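Local coordinates for protein gamma-glutamyltranspeptidase (Streptomyces lincolnensis, PDB 6J3I) that probably transfers or hydrolyses gamma-glutamyl groups, as an LmbA-like gamma-glutamyltranspeptidase homologue of the Ntn-hydrolase class, at residues A[118-123]-A[208-213]; A[74-79]-A[254-259]. The protein carries 1 engineered substitution. All coordinates share one frame; numbering follows the deposited sequence.

Contact 1: residues A[118-123]-A[208-213]; sequences LLRDHG and QIEAAR
R120 reaches across to E210 with its guanidinium tilted against the carboxylate, the two planes 49° apart. NE gives the stronger bond, 2.9 Å to E210 OE1, though a bent one, with the oxygen 22° out of the guanidinium plane; NH1 of R120 adds a weak bond to the same OE1 at 3.2 Å. E210 gets there because its CG is anti to the backbone N and the chain then bends at chi2, carrying the carboxylate to the neighbouring helix. Its other oxygen, OE2, accepts a weak bond from R213 NH1 at 2.8 Å, one turn further along. R213 NH1 also lies over one face of the R120 guanidinium, and the carboxylate between them probably offsets the like charges; D113 holds R213 more firmly through NE. On its own helix R120 NH2 makes a weak salt-bridge bond, 2.6 Å, to D121 OD1, while Y257 engages OD2. Helices 111-122 and 205-218 run nearly antiparallel here, at 153°, with axes 9.8 Å apart, a helix pair with an apolar inner side and a salt-bridge network in which R120, D121 and E210 are partly exposed and R213 is buried. On that inner side the branched I209 presses CG2 against the aliphatic root of R120, 3.5 Å from its CB. Replacing R120 with an alanine would probably leave E210 OE1 and D121 OD1 without this cationic partner, although I209 could still meet the CB. L119 and I209 lie roughly perpendicular, their CD1 atoms 3.8 Å apart; both are buried, as suits branched hydrocarbons, and L119 also touches V41 of helix 36-50.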
loop_
_atom_site.group_PDB
_atom_site.type_symbol
_atom_site.label_atom_id
_atom_site.label_comp_id
_atom_site.label_asym_id
_atom_site.label_seq_id
_atom_site.Cartn_x
_atom_site.Cartn_y
_atom_site.Cartn_z
ATOM N N LEU A 118 4.730 13.763 9.902
ATOM C CA LEU A 118 4.965 12.760 10.934
ATOM C C LEU A 118 6.225 13.104 11.714
ATOM O O LEU A 118 6.244 13.030 12.939
ATOM C CB LEU A 118 5.091 11.354 10.333
ATOM C CG LEU A 118 4.994 10.224 11.369
ATOM C CD1 LEU A 118 3.595 10.090 11.954
ATOM C CD2 LEU A 118 5.430 8.902 10.768
ATOM N N LEU A 119 7.258 13.506 10.986
ATOM C CA LEU A 119 8.537 13.845 11.594
ATOM C C LEU A 119 8.430 15.059 12.513
ATOM O O LEU A 119 9.058 15.088 13.559
ATOM C CB LEU A 119 9.634 14.106 10.543
ATOM C CG LEU A 119 11.026 13.493 10.770
ATOM C CD1 LEU A 119 12.102 14.341 10.104
ATOM C CD2 LEU A 119 11.402 13.277 12.226
ATOM N N ARG A 120 7.631 16.047 12.134
ATOM C CA ARG A 120 7.599 17.310 12.875
ATOM C C ARG A 120 6.598 17.305 14.040
ATOM O O ARG A 120 6.894 17.885 15.081
ATOM C CB ARG A 120 7.476 18.501 11.900
ATOM C CG ARG A 120 6.560 19.672 12.246
ATOM C CD ARG A 120 5.328 19.597 11.364
ATOM N NE ARG A 120 4.710 20.894 11.126
ATOM C CZ ARG A 120 3.423 21.184 11.297
ATOM N NH1 ARG A 120 2.997 22.406 11.021
ATOM N NH2 ARG A 120 2.549 20.280 11.728
ATOM N N ASP A 121 5.461 16.624 13.889
ATOM C CA ASP A 121 4.432 16.543 14.951
ATOM C C ASP A 121 4.691 15.439 15.975
ATOM O O ASP A 121 4.307 15.572 17.139
ATOM C CB ASP A 121 3.029 16.307 14.361
ATOM C CG ASP A 121 2.529 17.463 13.517
ATOM O OD1 ASP A 121 3.109 18.567 13.588
ATOM O OD2 ASP A 121 1.533 17.268 12.786
ATOM N N HIS A 122 5.280 14.333 15.527
ATOM C CA HIS A 122 5.486 13.161 16.398
ATOM C C HIS A 122 6.920 12.664 16.502
ATOM O O HIS A 122 7.195 11.757 17.280
ATOM C CB HIS A 122 4.590 12.009 15.948
ATOM C CG HIS A 122 3.137 12.364 15.878
ATOM N ND1 HIS A 122 2.272 12.187 16.936
ATOM C CD2 HIS A 122 2.399 12.887 14.872
ATOM C CE1 HIS A 122 1.063 12.585 16.585
ATOM N NE2 HIS A 122 1.112 13.012 15.337
ATOM N N GLY A 123 7.833 13.259 15.748
ATOM C CA GLY A 123 9.230 12.858 15.793
ATOM C C GLY A 123 10.029 13.654 16.810
ATOM O O GLY A 123 9.561 14.664 17.346
ATOM N N GLN A 208 13.154 23.443 10.108
ATOM C CA GLN A 208 13.906 22.767 9.048
ATOM C C GLN A 208 12.989 21.877 8.220
ATOM O O GLN A 208 12.979 21.934 6.986
ATOM C CB GLN A 208 15.018 21.897 9.646
ATOM C CG GLN A 208 16.067 22.647 10.454
ATOM C CD GLN A 208 17.201 21.752 10.919
ATOM O OE1 GLN A 208 16.980 20.647 11.413
ATOM N NE2 GLN A 208 18.425 22.230 10.761
ATOM N N ILE A 209 12.219 21.058 8.928
ATOM C CA ILE A 209 11.259 20.140 8.321
ATOM C C ILE A 209 10.223 20.914 7.499
ATOM O O ILE A 209 10.002 20.604 6.333
ATOM C CB ILE A 209 10.610 19.267 9.415
ATOM C CG1 ILE A 209 11.633 18.224 9.896
ATOM C CG2 ILE A 209 9.340 18.584 8.925
ATOM C CD1 ILE A 209 11.483 17.839 11.347
ATOM N N GLU A 210 9.624 21.930 8.113
ATOM C CA GLU A 210 8.663 22.823 7.449
ATOM C C GLU A 210 9.226 23.495 6.185
ATOM O O GLU A 210 8.514 23.644 5.191
ATOM C CB GLU A 210 8.179 23.896 8.433
ATOM C CG GLU A 210 6.887 24.591 8.035
ATOM C CD GLU A 210 5.657 23.726 8.226
ATOM O OE1 GLU A 210 5.605 22.934 9.194
ATOM O OE2 GLU A 210 4.725 23.854 7.402
ATOM N N ALA A 211 10.490 23.909 6.229
ATOM C CA ALA A 211 11.165 24.466 5.038
ATOM C C ALA A 211 11.455 23.402 3.976
ATOM O O ALA A 211 11.519 23.712 2.796
ATOM C CB ALA A 211 12.450 25.189 5.427
ATOM N N ALA A 212 11.654 22.161 4.410
ATOM C CA ALA A 212 11.790 21.011 3.507
ATOM C C ALA A 212 10.480 20.680 2.793
ATOM O O ALA A 212 10.496 20.260 1.628
ATOM C CB ALA A 212 12.290 19.794 4.272
ATOM N N ARG A 213 9.362 20.865 3.495
ATOM C CA ARG A 213 8.043 20.700 2.894
ATOM C C ARG A 213 7.884 21.672 1.728
ATOM O O ARG A 213 7.413 21.282 0.663
ATOM C CB ARG A 213 6.929 20.910 3.920
ATOM C CG ARG A 213 6.927 19.904 5.067
ATOM C CD ARG A 213 5.842 20.224 6.083
ATOM N NE ARG A 213 4.508 19.910 5.572
ATOM C CZ ARG A 213 3.366 20.500 5.941
ATOM N NH1 ARG A 213 3.348 21.485 6.837
ATOM N NH2 ARG A 213 2.216 20.107 5.396
#

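Contact 2: residues A[74-79]-A[254-259]; sequences VLCGQG and SATYEA
L75 turns its CG anti to the backbone N (chi1 178°), while Y257 sets its own CG anti to the carbonyl carbon (chi1 -72°), and the leucine thereby meets the tyrosine across the strands. CD1 of L75 sits over one face of the ring, 4.2 Å from its centroid, in a CH-pi contact, and CD2 lies 4.0 Å from Y257 CE1. A leucine suits this place because its branched end lets CD1 cover both the ring face and A255 CB while CD2 lies by the ring at CE1. Y257 OH is hydrogen-bonded to D121 OD2, so Y257 is apolar along its ring and polar at its end.

L75 and Y257 form a non-hydrogen-bonded pair, flanked by the hydrogen-bonded pairs V74-E258 and C76-T256. V74 N and E258 O are 2.8 Å apart, C76 N and T256 O 2.7 Å, and the latter bond is nearly straight at 168°; the return bond from T256 N to C76 O is weak. On the face bearing V74, C76, T256 and E258, the glutamate carboxylate pairs with R478 and accepts a bond from W276. The arrangement is an antiparallel strand pair within the central beta structure of the Ntn-hydrolase fold, with helix 111-122 packed on the L75 and Y257 face.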
loop_
_atom_site.group_PDB
_atom_site.type_symbol
_atom_site.label_atom_id
_atom_site.label_comp_id
_atom_site.label_asym_id
_atom_site.label_seq_id
_atom_site.Cartn_x
_atom_site.Cartn_y
_atom_site.Cartn_z
ATOM N N VAL A 74 -5.100 8.659 11.579
ATOM C CA VAL A 74 -4.654 8.429 10.203
ATOM C C VAL A 74 -3.912 9.676 9.735
ATOM O O VAL A 74 -4.357 10.792 9.983
ATOM C CB VAL A 74 -5.848 8.122 9.259
ATOM C CG1 VAL A 74 -5.446 8.136 7.785
ATOM C CG2 VAL A 74 -6.465 6.774 9.609
ATOM N N LEU A 75 -2.781 9.481 9.069
ATOM C CA LEU A 75 -2.109 10.555 8.346
ATOM C C LEU A 75 -2.158 10.225 6.863
ATOM O O LEU A 75 -1.522 9.267 6.399
ATOM C CB LEU A 75 -0.669 10.755 8.824
ATOM C CG LEU A 75 0.202 11.817 8.126
ATOM C CD1 LEU A 75 -0.509 13.124 7.806
ATOM C CD2 LEU A 75 1.424 12.103 8.990
ATOM N N CYS A 76 -2.918 11.043 6.136
ATOM C CA CYS A 76 -3.230 10.806 4.740
ATOM C C CYS A 76 -2.179 11.413 3.846
ATOM O O CYS A 76 -2.188 12.622 3.601
ATOM C CB CYS A 76 -4.579 11.405 4.378
ATOM S SG CYS A 76 -4.891 11.299 2.604
ATOM N N GLY A 77 -1.284 10.566 3.347
ATOM C CA GLY A 77 -0.323 10.970 2.322
ATOM C C GLY A 77 -0.694 10.495 0.929
ATOM O O GLY A 77 0.195 10.244 0.103
ATOM N N GLN A 78 -1.995 10.342 0.675
ATOM C CA GLN A 78 -2.499 10.070 -0.659
ATOM C C GLN A 78 -2.849 11.407 -1.283
ATOM O O GLN A 78 -3.757 12.100 -0.828
ATOM C CB GLN A 78 -3.723 9.143 -0.617
ATOM C CG GLN A 78 -4.355 8.861 -1.982
ATOM C CD GLN A 78 -3.420 8.128 -2.926
ATOM O OE1 GLN A 78 -3.141 6.957 -2.733
ATOM N NE2 GLN A 78 -2.925 8.823 -3.945
ATOM N N GLY A 79 -2.121 11.761 -2.332
ATOM C CA GLY A 79 -2.373 12.993 -3.059
ATOM C C GLY A 79 -3.605 12.942 -3.944
ATOM O O GLY A 79 -4.198 11.883 -4.169
ATOM N N SER A 254 -1.350 19.595 0.868
ATOM C CA SER A 254 -0.719 19.111 2.098
ATOM C C SER A 254 -1.291 17.759 2.487
ATOM O O SER A 254 -2.455 17.457 2.198
ATOM C CB SER A 254 -0.989 20.085 3.250
ATOM O OG SER A 254 -0.177 21.229 3.130
ATOM N N ALA A 255 -0.476 16.966 3.178
ATOM C CA ALA A 255 -0.958 15.770 3.853
ATOM C C ALA A 255 -1.789 16.216 5.045
ATOM O O ALA A 255 -1.461 17.219 5.686
ATOM C CB ALA A 255 0.199 14.911 4.310
ATOM N N THR A 256 -2.856 15.467 5.321
ATOM C CA THR A 256 -3.828 15.785 6.370
ATOM C C THR A 256 -4.028 14.638 7.367
ATOM O O THR A 256 -3.811 13.470 7.044
ATOM C CB THR A 256 -5.211 16.092 5.765
ATOM O OG1 THR A 256 -5.523 15.110 4.765
ATOM C CG2 THR A 256 -5.232 17.481 5.144
ATOM N N TYR A 257 -4.460 14.998 8.574
ATOM C CA TYR A 257 -4.858 14.039 9.605
ATOM C C TYR A 257 -6.344 13.745 9.540
ATOM O O TYR A 257 -7.137 14.594 9.140
ATOM C CB TYR A 257 -4.543 14.592 10.990
ATOM C CG TYR A 257 -3.069 14.619 11.298
ATOM C CD1 TYR A 257 -2.369 13.443 11.572
ATOM C CD2 TYR A 257 -2.364 15.817 11.307
ATOM C CE1 TYR A 257 -1.007 13.465 11.852
ATOM C CE2 TYR A 257 -1.004 15.847 11.583
ATOM C CZ TYR A 257 -0.328 14.669 11.860
ATOM O OH TYR A 257 1.019 14.707 12.146
ATOM N N GLU A 258 -6.724 12.543 9.941
ATOM C CA GLU A 258 -8.136 12.236 10.122
ATOM C C GLU A 258 -8.327 11.037 11.039
ATOM O O GLU A 258 -7.384 10.301 11.328
ATOM C CB GLU A 258 -8.862 12.045 8.775
ATOM C CG GLU A 258 -7.994 11.568 7.622
ATOM C CD GLU A 258 -8.794 11.259 6.375
ATOM O OE1 GLU A 258 -9.449 10.200 6.330
ATOM O OE2 GLU A 258 -8.760 12.069 5.435
ATOM N N ALA A 259 -9.559 10.878 11.508
ATOM C CA ALA A 259 -9.954 9.744 12.323
ATOM C C ALA A 259 -9.922 8.497 11.459
ATOM O O ALA A 259 -10.165 8.573 10.254
ATOM C CB ALA A 259 -11.357 9.944 12.875
#

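Overall arrangement
The centres of contacts 1 and 2 lie about 14 Å apart, on the same side of the chain's centre. Along the sequence, contact 1 is nested inside contact 2: strand 73-77 comes first, then helices 111-122 and 205-218, and finally strand 256-265, which returns to pair with the first. The largely helical excursion is thus closed at its base by two adjacent strands. Helix 111-122 is the link between the levels, since it packs on the strands while facing helix 205-218. The bond between D121 and Y257, alongside the packing of L118 on L75, is one of the points at which this helix is tied to the strands of the Ntn-hydrolase fold.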